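Local coordinates for protein RpfR (Cronobacter turicensis, PDB 6DGG) that contains a PAS domain, a fold widely used for sensing and signalling, and binds lauric acid inside it, at residues A50-S53 with A54-N58; F22-L25 with S26-T30. All coordinates share one frame; numbering follows the deposited sequence.

Both contacts belong to one PAS domain, in which helices pack against a five-stranded antiparallel sheet of strand order 2-1-5-4-3. Contact 2 comes first along the chain, where the edge strand 19-22 runs into helix 24-30; contact 1 follows in the first turns of helix 49-65, beside the other edge strand, 69-77. Their centres are 21 Å apart, on opposite sides of the chain's centre, and their nearest atoms stay about 13 Å from each other. Lauric acid spans that interval. Its carboxylate is held by Ser-55 and Asn-58 of contact 1, whereas Phe-22 and Ser-26 of contact 2 lie against the far end of its tail, so a strand end and two helices line one pocket.

Contact 1 of 2, residues A50-S53 with A54-N58. With DAO (lauric acid), chain B.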
ATOM      1  N   ALA A  50      -3.725   3.439  14.660  1.00 10.28           N
ATOM      2  CA  ALA A  50      -2.331   3.323  15.079  1.00 13.27           C
ATOM      3  C   ALA A  50      -1.425   3.018  13.898  1.00 11.21           C
ATOM      4  O   ALA A  50      -0.327   3.579  13.788  1.00 10.58           O
ATOM      5  CB  ALA A  50      -2.194   2.229  16.134  1.00 14.67           C
ATOM      6  N   GLU A  51      -1.846   2.110  13.021  1.00 11.18           N
ATOM      7  CA  GLU A  51      -1.030   1.785  11.857  1.00  7.04           C
ATOM      8  C   GLU A  51      -0.974   2.958  10.893  1.00  9.48           C
ATOM      9  O   GLU A  51       0.088   3.251  10.330  1.00 10.28           O
ATOM     10  CB  GLU A  51      -1.576   0.533  11.165  1.00  8.67           C
ATOM     11  CG  GLU A  51      -1.280  -0.751  11.902  1.00 11.55           C
ATOM     12  CD  GLU A  51       0.191  -1.071  11.899  1.00 15.72           C
ATOM     13  OE1 GLU A  51       0.605  -1.937  11.118  1.00 13.76           O
ATOM     14  OE2 GLU A  51       0.947  -0.439  12.668  1.00 23.80           O
ATOM     15  N   ALA A  52      -2.105   3.643  10.695  1.00  8.76           N
ATOM     16  CA  ALA A  52      -2.141   4.787   9.790  1.00  8.48           C
ATOM     17  C   ALA A  52      -1.187   5.882  10.248  1.00 10.06           C
ATOM     18  O   ALA A  52      -0.487   6.493   9.431  1.00 11.10           O
ATOM     19  CB  ALA A  52      -3.566   5.325   9.708  1.00  9.21           C
ATOM     20  N   SER A  53      -1.168   6.168  11.547  1.00 10.32           N
ATOM     21  CA  SER A  53      -0.289   7.213  12.056  1.00 13.76           C
ATOM     22  C   SER A  53       1.170   6.858  11.814  1.00 12.45           C
ATOM     23  O   SER A  53       1.953   7.688  11.343  1.00 11.79           O
ATOM     24  CB  SER A  53      -0.555   7.435  13.541  1.00 13.91           C
ATOM     25  OG  SER A  53      -1.804   8.070  13.725  1.00 24.82           O
ATOM     26  N   ALA A  54       1.556   5.621  12.124  1.00 11.50           N
ATOM     27  CA  ALA A  54       2.935   5.216  11.886  1.00 11.15           C
ATOM     28  C   ALA A  54       3.260   5.261  10.401  1.00  8.56           C
ATOM     29  O   ALA A  54       4.314   5.771  10.000  1.00 10.38           O
ATOM     30  CB  ALA A  54       3.163   3.810  12.429  1.00 10.55           C
ATOM     31  N   SER A  55       2.355   4.742   9.575  1.00  8.89           N
ATOM     32  CA  SER A  55       2.592   4.636   8.140  1.00  7.56           C
ATOM     33  C   SER A  55       2.674   6.007   7.486  1.00 10.17           C
ATOM     34  O   SER A  55       3.545   6.252   6.640  1.00  9.70           O
ATOM     35  CB  SER A  55       1.452   3.834   7.524  1.00  7.51           C
ATOM     36  OG  SER A  55       1.727   3.496   6.173  1.00 10.76           O
ATOM     37  N   ARG A  56       1.766   6.909   7.855  1.00  9.37           N
ATOM     38  CA  ARG A  56       1.791   8.255   7.302  1.00  8.51           C
ATOM     39  C   ARG A  56       3.121   8.940   7.604  1.00  9.20           C
ATOM     40  O   ARG A  56       3.699   9.606   6.737  1.00  9.94           O
ATOM     41  CB  ARG A  56       0.608   9.057   7.856  1.00 14.90           C
ATOM     42  CG  ARG A  56       0.275  10.326   7.097  1.00 22.66           C
ATOM     43  CD  ARG A  56      -1.082  10.905   7.544  1.00 26.84           C
ATOM     44  NE  ARG A  56      -1.426  10.495   8.904  1.00 39.00           N
ATOM     45  CZ  ARG A  56      -2.499   9.782   9.248  1.00 44.59           C
ATOM     46  NH1 ARG A  56      -3.389   9.390   8.342  1.00 46.49           N
ATOM     47  NH2 ARG A  56      -2.691   9.472  10.523  1.00 33.13           N
ATOM     48  N   ARG A  57       3.633   8.778   8.826  1.00  8.44           N
ATOM     49  CA  ARG A  57       4.925   9.372   9.162  1.00  8.92           C
ATOM     50  C   ARG A  57       6.054   8.743   8.355  1.00  8.40           C
ATOM     51  O   ARG A  57       6.996   9.439   7.958  1.00  9.58           O
ATOM     52  CB  ARG A  57       5.201   9.250  10.662  1.00 10.52           C
ATOM     53  CG  ARG A  57       4.276  10.092  11.507  1.00 12.00           C
ATOM     54  CD  ARG A  57       4.571   9.922  12.987  1.00 17.42           C
ATOM     55  NE  ARG A  57       3.462  10.410  13.800  1.00 19.07           N
ATOM     56  CZ  ARG A  57       2.793   9.703  14.704  1.00 20.09           C
ATOM     57  NH1 ARG A  57       3.110   8.438  14.969  1.00 16.98           N
ATOM     58  NH2 ARG A  57       1.802  10.278  15.371  1.00 25.97           N
ATOM     59  N   ASN A  58       5.981   7.433   8.112  1.00 10.02           N
ATOM     60  CA  ASN A  58       6.988   6.770   7.287  1.00 10.33           C
ATOM     61  C   ASN A  58       7.004   7.352   5.881  1.00 11.08           C
ATOM     62  O   ASN A  58       8.067   7.665   5.330  1.00 10.06           O
ATOM     63  CB  ASN A  58       6.685   5.270   7.201  1.00  8.93           C
ATOM     64  CG  ASN A  58       7.114   4.509   8.420  1.00 13.36           C
ATOM     65  OD1 ASN A  58       7.521   5.087   9.429  1.00 13.64           O
ATOM     66  ND2 ASN A  58       7.019   3.180   8.340  1.00 14.99           N
TER
HETATM   67  O1  DAO B 301       4.072   2.092   6.412  1.00 14.08           O
HETATM   68  O2  DAO B 301       6.039   2.516   5.587  1.00 10.68           O
HETATM   69  C1  DAO B 301       4.795   2.357   5.418  1.00  9.41           C
HETATM   70  C2  DAO B 301       4.130   2.506   4.039  1.00 12.31           C
HETATM   71  C3  DAO B 301       3.149   1.350   3.750  1.00 20.42           C
HETATM   72  C4  DAO B 301       2.190   1.617   2.569  1.00 22.51           C
HETATM   73  C5  DAO B 301       1.352   0.357   2.280  1.00 24.52           C
HETATM   74  C6  DAO B 301       0.241   0.492   1.210  1.00 18.12           C
HETATM   75  C7  DAO B 301      -1.001  -0.308   1.682  1.00 21.51           C
HETATM   76  C8  DAO B 301      -1.859  -0.940   0.577  1.00 30.84           C
HETATM   77  C9  DAO B 301      -2.905  -1.849   1.240  1.00 21.30           C
HETATM   78  C10 DAO B 301      -4.077  -2.248   0.331  1.00 26.23           C
HETATM   79  C11 DAO B 301      -3.810  -3.524  -0.472  1.00 25.17           C
HETATM   80  C12 DAO B 301      -4.067  -4.778   0.365  1.00 27.60           C
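Lauric acid O1 takes a 2.7 Å hydrogen bond from Ser-55 OG, on the pocket side of helix 49-65 in the PAS fold. The hydroxyl stands anti to its own backbone N (chi1 -170°), which sends OG to the carboxylate. One turn on, Asn-58 ND2 donates to the other oxygen, O2, at 3.0 Å with an N-H...O angle of 161°, while its CB lies against the same oxygen. Arg-73 and Tyr-69 of strand 69-77 also hydrogen-bond the ligand, so helix and sheet edge together grip the head group. The positive charge of Arg-73 would be expected to keep the bound acid ionised.

Across 50-53 and 54-58 the helix is tied by i to i+4 bonds, among them Ser-55 N to Glu-51 O at 2.8 Å and Arg-56 N to Ala-52 O at 2.8 Å. Glu-51 reaches strand 69-77, where its carboxylate pairs with Arg-73 and accepts from Trp-74 N; this second-shell salt bridge ties Arg-73 to the helix as well.

On the other flank, Arg-56 bends back at chi3 (25°) and brings its guanidinium flat over Ala-52 O, while NH2 lies 3.6 Å from Ser-53 OG, at the group's edge; that hydroxyl is hydrogen-bonded to Pro-49 O one turn back. Arg-57 stays extended from CG to NE; its CG passes 3.3 Å from Ser-53 O.

Contact 2 of 2, residues F22-L25 with S26-T30; sequences FNRL and SEEYT
Ser-26 CB sits over the middle of the Phe-22 ring, 3.5 Å from its centroid and only 8° off the ring normal, a CH-pi contact. The same carbon also lies 3.2 Å from Asn-23 O, which is about at right angles to the ring's direction, so CB is held from two adjacent sides. From CB the side chain runs on to OG, which stands anti to the carbonyl carbon (chi1 -61°) and donates to Asn-23 OD1 at 2.8 Å, nearly along the C=O axis.

That oxygen is shared: Ser-26 N gives it a weak capping bond of 3.3 Å. Both ends of the Asn-23 amide are fixed from outside as well, OD1 accepting from Ile-10 N of strand 9-13 and ND2 donating to Ser-8 O. Asn-23 is thus the N-cap of helix 24-30, placed where the edge strand 19-22 of the PAS sheet turns into the helix; Phe-22, the last residue of that strand, and Ser-26 both touch the bound lauric acid. Asn-23 O, in turn, accepts from Glu-27 N, which lies in the carbonyl plane.

Thr-30 OG1 meets the rim of the Phe-22 ring near CZ at 3.5 Å, in the ring plane, and donates to Ser-26 O at 2.9 Å. Glu-27 CG passes CD2 of the ring; a water donates to Phe-22 O and, weakly, to Glu-27 OE2, which also accepts from Glu-34 N.

Farther round the helix, Leu-25 and Tyr-29 run side by side, with Leu-25 CG 3.8 Å from Tyr-29 CE2 at the edge of a ring whose OH is hydrogen-bonded to Asp-108 OD2.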
ATOM      1  N   PHE A  22      -3.425   0.252  -8.203  1.00  6.40           N
ATOM      2  CA  PHE A  22      -3.941  -0.689  -7.209  1.00  5.48           C
ATOM      3  C   PHE A  22      -4.251  -1.955  -7.994  1.00  6.04           C
ATOM      4  O   PHE A  22      -5.164  -1.952  -8.826  1.00  7.68           O
ATOM      5  CB  PHE A  22      -5.205  -0.069  -6.621  1.00  5.73           C
ATOM      6  CG  PHE A  22      -5.827  -0.788  -5.448  1.00  5.88           C
ATOM      7  CD1 PHE A  22      -5.366  -0.567  -4.153  1.00  8.52           C
ATOM      8  CD2 PHE A  22      -6.966  -1.564  -5.618  1.00  7.96           C
ATOM      9  CE1 PHE A  22      -5.982  -1.165  -3.061  1.00  7.97           C
ATOM     10  CE2 PHE A  22      -7.596  -2.166  -4.521  1.00  8.89           C
ATOM     11  CZ  PHE A  22      -7.100  -1.959  -3.242  1.00  8.13           C
ATOM     12  N   ASN A  23      -3.463  -3.014  -7.785  1.00  6.41           N
ATOM     13  CA  ASN A  23      -3.502  -4.144  -8.708  1.00  6.50           C
ATOM     14  C   ASN A  23      -4.612  -5.143  -8.364  1.00  6.76           C
ATOM     15  O   ASN A  23      -5.347  -5.003  -7.388  1.00  6.41           O
ATOM     16  CB  ASN A  23      -2.135  -4.828  -8.830  1.00  6.76           C
ATOM     17  CG  ASN A  23      -1.825  -5.747  -7.660  1.00  6.51           C
ATOM     18  OD1 ASN A  23      -2.157  -5.447  -6.518  1.00  6.69           O
ATOM     19  ND2 ASN A  23      -1.174  -6.871  -7.948  1.00  7.21           N
ATOM     20  N   ARG A  24      -4.709  -6.194  -9.175  1.00  7.67           N
ATOM     21  CA  ARG A  24      -5.844  -7.106  -9.071  1.00  8.28           C
ATOM     22  C   ARG A  24      -5.854  -7.848  -7.741  1.00  8.28           C
ATOM     23  O   ARG A  24      -6.923  -8.082  -7.162  1.00  8.46           O
ATOM     24  CB  ARG A  24      -5.839  -8.091 -10.237  1.00  9.59           C
ATOM     25  CG  ARG A  24      -7.087  -8.942 -10.318  1.00 14.94           C
ATOM     26  CD  ARG A  24      -7.155  -9.703 -11.642  1.00 22.79           C
ATOM     27  NE  ARG A  24      -7.213  -8.812 -12.800  1.00 22.18           N
ATOM     28  CZ  ARG A  24      -7.293  -9.223 -14.063  1.00 27.07           C
ATOM     29  NH1 ARG A  24      -7.322 -10.520 -14.348  1.00 25.17           N
ATOM     30  NH2 ARG A  24      -7.347  -8.333 -15.045  1.00 27.21           N
ATOM     31  N   LEU A  25      -4.687  -8.252  -7.239  1.00  8.08           N
ATOM     32  CA  LEU A  25      -4.683  -8.939  -5.955  1.00  9.74           C
ATOM     33  C   LEU A  25      -5.122  -8.005  -4.834  1.00  8.58           C
ATOM     34  O   LEU A  25      -5.789  -8.441  -3.888  1.00  8.45           O
ATOM     35  CB  LEU A  25      -3.310  -9.555  -5.675  1.00  8.60           C
ATOM     36  CG  LEU A  25      -3.246 -10.500  -4.468  1.00  8.42           C
ATOM     37  CD1 LEU A  25      -4.255 -11.649  -4.582  1.00 16.51           C
ATOM     38  CD2 LEU A  25      -1.849 -11.082  -4.270  1.00  8.43           C
ATOM     39  N   SER A  26      -4.786  -6.716  -4.939  1.00  6.16           N
ATOM     40  CA  SER A  26      -5.297  -5.730  -3.993  1.00  5.86           C
ATOM     41  C   SER A  26      -6.819  -5.675  -4.038  1.00  8.44           C
ATOM     42  O   SER A  26      -7.477  -5.593  -2.994  1.00  7.66           O
ATOM     43  CB  SER A  26      -4.708  -4.352  -4.290  1.00  6.57           C
ATOM     44  OG  SER A  26      -3.295  -4.363  -4.164  1.00  7.72           O
ATOM     45  N   GLU A  27      -7.397  -5.721  -5.243  1.00  7.07           N
ATOM     46  CA  GLU A  27      -8.848  -5.768  -5.379  1.00  8.65           C
ATOM     47  C   GLU A  27      -9.420  -7.005  -4.703  1.00  9.71           C
ATOM     48  O   GLU A  27     -10.436  -6.927  -4.011  1.00  8.92           O
ATOM     49  CB  GLU A  27      -9.242  -5.749  -6.860  1.00  7.99           C
ATOM     50  CG  GLU A  27      -8.774  -4.516  -7.628  1.00  9.17           C
ATOM     51  CD  GLU A  27      -9.192  -4.527  -9.079  1.00 10.26           C
ATOM     52  OE1 GLU A  27      -9.461  -5.622  -9.627  1.00 15.16           O
ATOM     53  OE2 GLU A  27      -9.267  -3.442  -9.693  1.00 11.03           O
ATOM     54  N   GLU A  28      -8.783  -8.167  -4.895  1.00  8.04           N
ATOM     55  CA  GLU A  28      -9.311  -9.399  -4.315  1.00 10.77           C
ATOM     56  C   GLU A  28      -9.299  -9.353  -2.788  1.00  9.31           C
ATOM     57  O   GLU A  28     -10.248  -9.811  -2.138  1.00 12.80           O
ATOM     58  CB  GLU A  28      -8.538 -10.600  -4.853  1.00 10.09           C
ATOM     59  CG  GLU A  28      -8.770 -10.845  -6.340  1.00 16.49           C
ATOM     60  CD  GLU A  28      -7.848 -11.906  -6.919  1.00 46.72           C
ATOM     61  OE1 GLU A  28      -7.305 -12.721  -6.143  1.00 58.33           O
ATOM     62  OE2 GLU A  28      -7.665 -11.920  -8.154  1.00 47.08           O
ATOM     63  N   TYR A  29      -8.247  -8.779  -2.193  1.00  8.63           N
ATOM     64  CA  TYR A  29      -8.172  -8.712  -0.735  1.00  8.56           C
ATOM     65  C   TYR A  29      -9.200  -7.755  -0.146  1.00 11.17           C
ATOM     66  O   TYR A  29      -9.654  -7.963   0.984  1.00 12.25           O
ATOM     67  CB  TYR A  29      -6.777  -8.264  -0.289  1.00 11.17           C
ATOM     68  CG  TYR A  29      -5.818  -9.402  -0.027  1.00 10.09           C
ATOM     69  CD1 TYR A  29      -5.837 -10.087   1.185  1.00 10.04           C
ATOM     70  CD2 TYR A  29      -4.888  -9.786  -0.977  1.00 10.54           C
ATOM     71  CE1 TYR A  29      -4.967 -11.135   1.431  1.00  9.29           C
ATOM     72  CE2 TYR A  29      -4.018 -10.833  -0.743  1.00 11.47           C
ATOM     73  CZ  TYR A  29      -4.052 -11.497   0.469  1.00 10.22           C
ATOM     74  OH  TYR A  29      -3.189 -12.542   0.719  1.00 11.43           O
ATOM     75  N   THR A  30      -9.563  -6.697  -0.870  1.00  8.69           N
ATOM     76  CA  THR A  30     -10.323  -5.599  -0.282  1.00  9.84           C
ATOM     77  C   THR A  30     -11.761  -5.512  -0.757  1.00  9.55           C
ATOM     78  O   THR A  30     -12.579  -4.874  -0.085  1.00 10.48           O
ATOM     79  CB  THR A  30      -9.656  -4.251  -0.597  1.00  9.79           C
ATOM     80  OG1 THR A  30      -9.700  -4.017  -2.013  1.00  9.43           O
ATOM     81  CG2 THR A  30      -8.220  -4.218  -0.093  1.00 11.75           C
TER
HETATM   82  O   HOH W   1      -6.576  -3.656 -10.651  1.00 14.16           O